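Local coordinates for protein anopheles gambiae adenosine kinase (PDB 3LOO) that phosphorylates adenosine to AMP with ATP as the phosphate donor, as an adenosine kinase of the pfkB carbohydrate kinase family, at residues Q127-A132 / D159-H164; R206-N211 / E226-Y231. One frame throughout, in Å; residues are numbered along the deposited sequence.

Contact 1 of 2, residues Q127-A132 / D159-H164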
ATOM      1  N   GLN A 127       4.115   3.714 -15.083  1.00 24.52           N
ATOM      2  CA  GLN A 127       3.258   3.738 -16.264  1.00 24.75           C
ATOM      3  C   GLN A 127       1.981   4.482 -15.912  1.00 24.73           C
ATOM      4  O   GLN A 127       0.900   3.905 -15.803  1.00 23.80           O
ATOM      5  CB  GLN A 127       3.039   2.315 -16.743  1.00 24.48           C
ATOM      6  CG  GLN A 127       4.339   1.675 -17.251  1.00 22.80           C
ATOM      7  CD  GLN A 127       4.810   2.244 -18.588  1.00 26.33           C
ATOM      8  OE1 GLN A 127       6.016   2.423 -18.814  1.00 28.31           O
ATOM      9  NE2 GLN A 127       3.867   2.502 -19.494  1.00 20.89           N
ATOM     10  N   TYR A 128       2.160   5.779 -15.648  1.00 25.58           N
ATOM     11  CA  TYR A 128       1.056   6.650 -15.212  1.00 26.90           C
ATOM     12  C   TYR A 128       0.080   6.922 -16.357  1.00 27.02           C
ATOM     13  O   TYR A 128       0.498   7.284 -17.456  1.00 27.22           O
ATOM     14  CB  TYR A 128       1.559   8.016 -14.727  1.00 25.13           C
ATOM     15  CG  TYR A 128       2.370   8.082 -13.438  1.00 23.65           C
ATOM     16  CD1 TYR A 128       2.223   7.151 -12.387  1.00 22.32           C
ATOM     17  CD2 TYR A 128       3.291   9.109 -13.271  1.00 25.74           C
ATOM     18  CE1 TYR A 128       3.006   7.279 -11.202  1.00 22.80           C
ATOM     19  CE2 TYR A 128       4.037   9.252 -12.094  1.00 25.35           C
ATOM     20  CZ  TYR A 128       3.898   8.338 -11.069  1.00 23.80           C
ATOM     21  OH  TYR A 128       4.705   8.520  -9.930  1.00 25.07           O
ATOM     22  N   GLN A 129      -1.209   6.763 -16.087  1.00 27.65           N
ATOM     23  CA  GLN A 129      -2.248   7.411 -16.873  1.00 30.09           C
ATOM     24  C   GLN A 129      -2.223   8.918 -16.519  1.00 31.02           C
ATOM     25  O   GLN A 129      -1.819   9.308 -15.425  1.00 30.13           O
ATOM     26  CB  GLN A 129      -3.617   6.780 -16.548  1.00 30.00           C
ATOM     27  CG  GLN A 129      -4.802   7.270 -17.382  1.00 34.77           C
ATOM     28  CD  GLN A 129      -6.065   6.463 -17.123  1.00 37.70           C
ATOM     29  OE1 GLN A 129      -6.152   5.712 -16.163  1.00 39.03           O
ATOM     30  NE2 GLN A 129      -7.056   6.626 -17.981  1.00 42.44           N
ATOM     31  N   ARG A 130      -2.626   9.759 -17.464  1.00 32.56           N
ATOM     32  CA  ARG A 130      -2.549  11.211 -17.304  1.00 34.38           C
ATOM     33  C   ARG A 130      -3.942  11.771 -17.369  1.00 35.88           C
ATOM     34  O   ARG A 130      -4.683  11.481 -18.297  1.00 35.80           O
ATOM     35  CB  ARG A 130      -1.711  11.871 -18.416  1.00 34.08           C
ATOM     36  CG  ARG A 130      -0.263  11.538 -18.388  1.00 34.07           C
ATOM     37  CD  ARG A 130       0.283  12.141 -17.178  1.00 37.43           C
ATOM     38  NE  ARG A 130       1.670  11.788 -16.994  1.00 37.31           N
ATOM     39  CZ  ARG A 130       2.539  12.543 -16.329  1.00 37.64           C
ATOM     40  NH1 ARG A 130       2.166  13.744 -15.820  1.00 29.78           N
ATOM     41  NH2 ARG A 130       3.785  12.099 -16.212  1.00 35.87           N
ATOM     42  N   SER A 131      -4.302  12.560 -16.370  1.00 37.68           N
ATOM     43  CA  SER A 131      -5.546  13.329 -16.411  1.00 39.97           C
ATOM     44  C   SER A 131      -5.229  14.780 -16.797  1.00 41.20           C
ATOM     45  O   SER A 131      -4.411  15.454 -16.142  1.00 42.05           O
ATOM     46  CB  SER A 131      -6.219  13.297 -15.045  1.00 39.25           C
ATOM     47  OG  SER A 131      -7.472  13.955 -15.094  1.00 41.17           O
ATOM     48  N   ALA A 132      -5.866  15.295 -17.836  1.00 43.01           N
ATOM     49  CA  ALA A 132      -5.684  16.737 -18.118  1.00 43.72           C
ATOM     50  C   ALA A 132      -6.664  17.615 -17.314  1.00 43.67           C
ATOM     51  O   ALA A 132      -6.455  18.854 -17.189  1.00 44.64           O
ATOM     52  CB  ALA A 132      -5.757  17.034 -19.615  1.00 44.12           C
ATOM     53  N   ASP A 159      -9.090   9.519 -11.521  1.00 33.03           N
ATOM     54  CA  ASP A 159      -9.375   9.451 -12.946  1.00 33.57           C
ATOM     55  C   ASP A 159      -8.846   8.202 -13.630  1.00 34.18           C
ATOM     56  O   ASP A 159      -8.840   8.145 -14.834  1.00 34.70           O
ATOM     57  CB  ASP A 159      -8.856  10.708 -13.662  1.00 33.82           C
ATOM     58  CG  ASP A 159      -9.563  11.989 -13.183  1.00 34.30           C
ATOM     59  OD1 ASP A 159     -10.606  11.875 -12.528  1.00 35.59           O
ATOM     60  OD2 ASP A 159      -9.060  13.103 -13.427  1.00 36.76           O
ATOM     61  N   PHE A 160      -8.386   7.204 -12.870  1.00 34.50           N
ATOM     62  CA  PHE A 160      -7.870   5.987 -13.459  1.00 34.28           C
ATOM     63  C   PHE A 160      -9.007   5.235 -14.150  1.00 35.38           C
ATOM     64  O   PHE A 160     -10.087   5.111 -13.588  1.00 34.64           O
ATOM     65  CB  PHE A 160      -7.262   5.085 -12.383  1.00 34.46           C
ATOM     66  CG  PHE A 160      -6.638   3.823 -12.924  1.00 32.61           C
ATOM     67  CD1 PHE A 160      -5.285   3.795 -13.246  1.00 33.97           C
ATOM     68  CD2 PHE A 160      -7.395   2.668 -13.108  1.00 33.00           C
ATOM     69  CE1 PHE A 160      -4.693   2.646 -13.775  1.00 34.63           C
ATOM     70  CE2 PHE A 160      -6.808   1.513 -13.622  1.00 33.39           C
ATOM     71  CZ  PHE A 160      -5.450   1.500 -13.944  1.00 34.31           C
ATOM     72  N   THR A 161      -8.740   4.697 -15.338  1.00 35.41           N
ATOM     73  CA  THR A 161      -9.755   3.903 -16.051  1.00 36.73           C
ATOM     74  C   THR A 161      -9.209   2.555 -16.490  1.00 36.61           C
ATOM     75  O   THR A 161      -8.037   2.453 -16.873  1.00 36.14           O
ATOM     76  CB  THR A 161     -10.328   4.626 -17.287  1.00 36.01           C
ATOM     77  OG1 THR A 161      -9.259   4.970 -18.173  1.00 39.28           O
ATOM     78  CG2 THR A 161     -11.064   5.848 -16.904  1.00 35.03           C
ATOM     79  N   PRO A 162     -10.070   1.518 -16.468  1.00 37.53           N
ATOM     80  CA  PRO A 162      -9.676   0.181 -16.939  1.00 37.88           C
ATOM     81  C   PRO A 162      -9.035   0.210 -18.324  1.00 38.49           C
ATOM     82  O   PRO A 162      -8.223  -0.645 -18.646  1.00 38.78           O
ATOM     83  CB  PRO A 162     -11.007  -0.574 -16.998  1.00 37.67           C
ATOM     84  CG  PRO A 162     -11.863   0.093 -15.962  1.00 37.74           C
ATOM     85  CD  PRO A 162     -11.443   1.532 -15.904  1.00 37.14           C
ATOM     86  N   GLU A 163      -9.395   1.208 -19.122  1.00 39.15           N
ATOM     87  CA  GLU A 163      -8.896   1.323 -20.475  1.00 40.36           C
ATOM     88  C   GLU A 163      -7.379   1.526 -20.486  1.00 39.68           C
ATOM     89  O   GLU A 163      -6.713   1.054 -21.391  1.00 39.80           O
ATOM     90  CB  GLU A 163      -9.596   2.462 -21.253  1.00 40.94           C
ATOM     91  CG  GLU A 163     -10.874   3.124 -20.616  1.00 46.02           C
ATOM     92  CD  GLU A 163     -11.991   2.145 -20.238  1.00 50.99           C
ATOM     93  OE1 GLU A 163     -12.468   1.392 -21.121  1.00 54.83           O
ATOM     94  OE2 GLU A 163     -12.398   2.135 -19.053  1.00 50.53           O
ATOM     95  N   HIS A 164      -6.830   2.205 -19.472  1.00 38.79           N
ATOM     96  CA  HIS A 164      -5.365   2.419 -19.397  1.00 37.59           C
ATOM     97  C   HIS A 164      -4.610   1.093 -19.472  1.00 37.49           C
ATOM     98  O   HIS A 164      -3.509   1.001 -20.041  1.00 36.87           O
ATOM     99  CB  HIS A 164      -4.981   3.188 -18.119  1.00 36.98           C
ATOM    100  CG  HIS A 164      -3.512   3.481 -17.992  1.00 34.70           C
ATOM    101  ND1 HIS A 164      -2.840   4.326 -18.854  1.00 32.48           N
ATOM    102  CD2 HIS A 164      -2.594   3.063 -17.086  1.00 33.65           C
ATOM    103  CE1 HIS A 164      -1.570   4.411 -18.487  1.00 31.21           C
ATOM    104  NE2 HIS A 164      -1.394   3.653 -17.417  1.00 29.28           N
TER

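Contact 2 of 2, residues R206-N211 / E226-Y231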
ATOM      1  N   ARG A 206      -0.896 -17.133 -11.027  1.00 31.17           N
ATOM      2  CA  ARG A 206       0.040 -16.121 -10.499  1.00 30.52           C
ATOM      3  C   ARG A 206      -0.402 -15.521  -9.140  1.00 30.76           C
ATOM      4  O   ARG A 206      -1.570 -15.599  -8.770  1.00 31.36           O
ATOM      5  CB  ARG A 206       0.302 -15.046 -11.560  1.00 30.74           C
ATOM      6  CG  ARG A 206       1.005 -15.628 -12.850  1.00 27.67           C
ATOM      7  CD  ARG A 206       1.083 -14.623 -13.969  1.00 25.42           C
ATOM      8  NE  ARG A 206      -0.199 -14.344 -14.583  1.00 27.18           N
ATOM      9  CZ  ARG A 206      -0.448 -13.347 -15.423  1.00 30.64           C
ATOM     10  NH1 ARG A 206       0.510 -12.465 -15.768  1.00 30.41           N
ATOM     11  NH2 ARG A 206      -1.673 -13.233 -15.926  1.00 28.60           N
ATOM     12  N   MET A 207       0.535 -14.955  -8.392  1.00 29.43           N
ATOM     13  CA  MET A 207       0.206 -14.390  -7.085  1.00 29.52           C
ATOM     14  C   MET A 207      -0.483 -13.029  -7.174  1.00 27.65           C
ATOM     15  O   MET A 207      -0.040 -12.135  -7.903  1.00 27.12           O
ATOM     16  CB  MET A 207       1.440 -14.310  -6.198  1.00 29.19           C
ATOM     17  CG  MET A 207       1.792 -15.648  -5.541  1.00 32.72           C
ATOM     18  SD  MET A 207       3.311 -15.480  -4.595  1.00 38.30           S
ATOM     19  CE  MET A 207       2.611 -14.990  -3.024  1.00 37.50           C
ATOM     20  N   PHE A 208      -1.598 -12.911  -6.463  1.00 26.40           N
ATOM     21  CA  PHE A 208      -2.322 -11.621  -6.314  1.00 24.19           C
ATOM     22  C   PHE A 208      -2.310 -11.318  -4.809  1.00 23.80           C
ATOM     23  O   PHE A 208      -2.624 -12.173  -3.958  1.00 23.41           O
ATOM     24  CB  PHE A 208      -3.723 -11.634  -6.929  1.00 23.63           C
ATOM     25  CG  PHE A 208      -4.441 -10.308  -6.808  1.00 22.66           C
ATOM     26  CD1 PHE A 208      -4.301  -9.349  -7.782  1.00 20.68           C
ATOM     27  CD2 PHE A 208      -5.198 -10.004  -5.653  1.00 25.55           C
ATOM     28  CE1 PHE A 208      -4.917  -8.114  -7.665  1.00 21.88           C
ATOM     29  CE2 PHE A 208      -5.810  -8.752  -5.498  1.00 22.51           C
ATOM     30  CZ  PHE A 208      -5.659  -7.802  -6.523  1.00 20.82           C
ATOM     31  N   MET A 209      -1.863 -10.117  -4.495  1.00 22.70           N
ATOM     32  CA  MET A 209      -1.630  -9.719  -3.131  1.00 22.91           C
ATOM     33  C   MET A 209      -2.290  -8.346  -2.945  1.00 23.14           C
ATOM     34  O   MET A 209      -2.398  -7.545  -3.890  1.00 22.86           O
ATOM     35  CB  MET A 209      -0.119  -9.666  -2.845  1.00 21.95           C
ATOM     36  CG  MET A 209       0.606 -11.023  -3.150  1.00 22.80           C
ATOM     37  SD  MET A 209       2.382 -10.897  -3.067  1.00 28.20           S
ATOM     38  CE  MET A 209       2.707 -10.274  -4.719  1.00 26.14           C
ATOM     39  N   MET A 210      -2.726  -8.071  -1.726  1.00 23.80           N
ATOM     40  CA  MET A 210      -3.355  -6.776  -1.456  1.00 23.17           C
ATOM     41  C   MET A 210      -3.179  -6.375  -0.007  1.00 22.32           C
ATOM     42  O   MET A 210      -2.754  -7.159   0.827  1.00 20.79           O
ATOM     43  CB  MET A 210      -4.834  -6.750  -1.880  1.00 24.12           C
ATOM     44  CG  MET A 210      -5.756  -7.748  -1.165  1.00 26.33           C
ATOM     45  SD  MET A 210      -7.525  -7.271  -1.206  1.00 29.00           S
ATOM     46  CE  MET A 210      -7.526  -5.969   0.051  1.00 30.88           C
ATOM     47  N   ASN A 211      -3.505  -5.124   0.270  1.00 22.12           N
ATOM     48  CA  ASN A 211      -3.329  -4.580   1.592  1.00 22.01           C
ATOM     49  C   ASN A 211      -4.704  -4.113   2.060  1.00 22.31           C
ATOM     50  O   ASN A 211      -5.483  -3.571   1.240  1.00 21.96           O
ATOM     51  CB  ASN A 211      -2.427  -3.366   1.484  1.00 21.10           C
ATOM     52  CG  ASN A 211      -1.757  -3.043   2.763  1.00 22.16           C
ATOM     53  OD1 ASN A 211      -2.414  -2.702   3.757  1.00 21.19           O
ATOM     54  ND2 ASN A 211      -0.423  -3.180   2.782  1.00 21.80           N
ATOM     55  N   GLU A 226     -15.182  -8.981  -0.021  1.00 30.52           N
ATOM     56  CA  GLU A 226     -15.692 -10.324  -0.106  1.00 31.09           C
ATOM     57  C   GLU A 226     -15.541 -10.896  -1.515  1.00 30.90           C
ATOM     58  O   GLU A 226     -15.155 -12.054  -1.650  1.00 31.88           O
ATOM     59  CB  GLU A 226     -17.181 -10.353   0.270  1.00 31.10           C
ATOM     60  CG  GLU A 226     -17.450 -10.209   1.750  1.00 37.45           C
ATOM     61  CD  GLU A 226     -18.823 -10.769   2.131  1.00 40.86           C
ATOM     62  OE1 GLU A 226     -19.831 -10.365   1.503  1.00 42.05           O
ATOM     63  OE2 GLU A 226     -18.870 -11.658   3.000  1.00 43.46           O
ATOM     64  N   GLU A 227     -15.907 -10.119  -2.539  1.00 29.61           N
ATOM     65  CA  GLU A 227     -15.853 -10.595  -3.898  1.00 29.88           C
ATOM     66  C   GLU A 227     -14.381 -10.870  -4.390  1.00 29.27           C
ATOM     67  O   GLU A 227     -14.138 -11.803  -5.171  1.00 28.95           O
ATOM     68  CB  GLU A 227     -16.566  -9.614  -4.852  1.00 30.35           C
ATOM     69  CG  GLU A 227     -16.719 -10.202  -6.286  1.00 32.03           C
ATOM     70  CD  GLU A 227     -17.414  -9.290  -7.289  1.00 34.30           C
ATOM     71  OE1 GLU A 227     -17.587  -8.085  -7.051  1.00 37.50           O
ATOM     72  OE2 GLU A 227     -17.797  -9.785  -8.356  1.00 37.75           O
ATOM     73  N   ILE A 228     -13.409 -10.091  -3.910  1.00 28.53           N
ATOM     74  CA  ILE A 228     -12.010 -10.247  -4.379  1.00 27.36           C
ATOM     75  C   ILE A 228     -11.226 -11.274  -3.538  1.00 27.08           C
ATOM     76  O   ILE A 228     -10.244 -11.854  -4.013  1.00 27.10           O
ATOM     77  CB  ILE A 228     -11.248  -8.882  -4.426  1.00 26.40           C
ATOM     78  CG1 ILE A 228     -10.052  -8.958  -5.402  1.00 26.47           C
ATOM     79  CG2 ILE A 228     -10.738  -8.481  -3.008  1.00 26.21           C
ATOM     80  CD1 ILE A 228      -9.504  -7.541  -5.846  1.00 23.13           C
ATOM     81  N   PHE A 229     -11.643 -11.495  -2.293  1.00 26.43           N
ATOM     82  CA  PHE A 229     -10.922 -12.388  -1.417  1.00 27.53           C
ATOM     83  C   PHE A 229     -10.568 -13.795  -1.939  1.00 27.20           C
ATOM     84  O   PHE A 229      -9.478 -14.261  -1.618  1.00 27.03           O
ATOM     85  CB  PHE A 229     -11.568 -12.508  -0.040  1.00 28.12           C
ATOM     86  CG  PHE A 229     -11.081 -11.477   0.942  1.00 32.58           C
ATOM     87  CD1 PHE A 229      -9.902 -10.786   0.716  1.00 33.42           C
ATOM     88  CD2 PHE A 229     -11.825 -11.176   2.079  1.00 34.60           C
ATOM     89  CE1 PHE A 229      -9.456  -9.809   1.624  1.00 38.83           C
ATOM     90  CE2 PHE A 229     -11.380 -10.216   3.003  1.00 36.26           C
ATOM     91  CZ  PHE A 229     -10.195  -9.529   2.774  1.00 39.03           C
ATOM     92  N   PRO A 230     -11.452 -14.468  -2.733  1.00 26.93           N
ATOM     93  CA  PRO A 230     -11.085 -15.808  -3.242  1.00 26.64           C
ATOM     94  C   PRO A 230      -9.795 -15.793  -4.068  1.00 25.86           C
ATOM     95  O   PRO A 230      -9.108 -16.792  -4.188  1.00 24.71           O
ATOM     96  CB  PRO A 230     -12.290 -16.172  -4.159  1.00 26.47           C
ATOM     97  CG  PRO A 230     -13.498 -15.451  -3.431  1.00 27.80           C
ATOM     98  CD  PRO A 230     -12.842 -14.100  -3.120  1.00 27.89           C
ATOM     99  N   TYR A 231      -9.476 -14.636  -4.640  1.00 26.88           N
ATOM    100  CA  TYR A 231      -8.341 -14.498  -5.536  1.00 25.71           C
ATOM    101  C   TYR A 231      -7.154 -13.885  -4.837  1.00 25.73           C
ATOM    102  O   TYR A 231      -6.140 -13.598  -5.470  1.00 27.06           O
ATOM    103  CB  TYR A 231      -8.731 -13.620  -6.708  1.00 26.36           C
ATOM    104  CG  TYR A 231     -10.044 -14.009  -7.320  1.00 27.63           C
ATOM    105  CD1 TYR A 231     -10.142 -15.105  -8.197  1.00 29.81           C
ATOM    106  CD2 TYR A 231     -11.216 -13.331  -6.979  1.00 30.52           C
ATOM    107  CE1 TYR A 231     -11.372 -15.475  -8.758  1.00 28.26           C
ATOM    108  CE2 TYR A 231     -12.455 -13.712  -7.506  1.00 28.41           C
ATOM    109  CZ  TYR A 231     -12.520 -14.776  -8.394  1.00 33.08           C
ATOM    110  OH  TYR A 231     -13.739 -15.108  -8.952  1.00 32.33           O
TER

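Contact 1 of 2, residues Q127-A132 / D159-H164
Q129 reaches out from the strand 125-131 and grips the backbone and side chain of T161 at once. Its CG stands anti to the backbone N (chi1 -175°) and the chain beyond runs extended, which carries the amide across to the loop. There OE1 accepts the backbone N-H of T161 (N to OE1 2.9 Å), in the carbonyl plane and on a lone pair, while NE2 gives a hydrogen bond to T161 OG1 at 2.8 Å, close to the amide plane. Two bonds thus fix the rotation of the amide, which lies nearly parallel to the H164 imidazole (planes 8° apart) but in a separate layer, displaced toward H164 CB, as the two side chains run past each other in opposite directions. Q129 CB sits over the centre of one imidazole face, 3.5 Å from the ring centroid, a CH-pi contact. At the ring's edge H164 NE2 donates to Q127 O at 2.8 Å, although it approaches that carbonyl from above its plane. Farther along, S131 OG donates a very short 2.5 Å hydrogen bond to D159 OD2; the same carboxylate oxygen also bonds S134 OG. The F160 ring packs against F186 and helix 187-203. The arrangement pins the loop leading to helix 168-176 on an outermost strand of the large, mostly parallel sheet, the core of the ribokinase-like (pfkB) fold.

Contact 2 of 2, residues R206-N211 / E226-Y231
The F208 ring meets I228 and Y231 obliquely: I228 CD1 lies 3.9 Å from F208 CE2 and equally near CZ, and Y231 O approaches the same ring from its CB side. The F229 ring, also met obliquely, has M210 SD at 4.3 Å from its CE1 in a Met-aromatic contact, with the sulfur 5.4 Å from the ring centroid and 66° off the normal. On one face of the Y231 ring lies P230 CB, offset toward the rim. This is helix-on-sheet packing inside a beta-alpha-beta crossover, in which strand 207-211 and the parallel neighbouring strand 234-238 are joined through helices 216-220 and 222-228, within the alpha/beta core of the ribokinase-like fold. F208 and M210, two residues apart, turn their side chains to the helix side, whereas M207 and M209 face helix 315-328 across the sheet. I228 bridges the two: its CG1 branch, anti to the backbone N (chi1 -158°), carries CD1 to the phenylalanine at about a right angle, and its CG2 branch meets the sulfur. M210 starts with CG between its backbone N and carbonyl carbon (chi1 62°); this and an extended second torsion carry the sulfur out beside both I228 and F229, and the bend at the last torsion turns only the terminal CE. The contact is apolar apart from the Y231 carbonyl. Residues 229-231 form a 3-10 segment, Y231 N bonding I228 O at 3.0 Å, and Y231 O comes to rest 3.4 Å from F208 CB.

Overall arrangement
Contact 1 and contact 2 both engage the nine-stranded sheet, at strands four places apart: 127-132 lies on an outermost strand, whereas 206-211 lies inside, between strands 179-183 and 234-238. Their centres are about 22 Å apart and their nearest atoms about 11 Å, so they do not touch. Contact 1 closes along the chain before contact 2 opens; helix 187-203, against which F160 packs, leads into strand 207-211. Neither side-chain set reaches the bound bis(adenosine)-5'-tetraphosphate closely: the side chain of Y128 is about 11 Å and that of M210 about 13 Å from it, the latter also about 11 Å from a magnesium ion. One contact is a polar loop anchorage, the other a buried apolar layer.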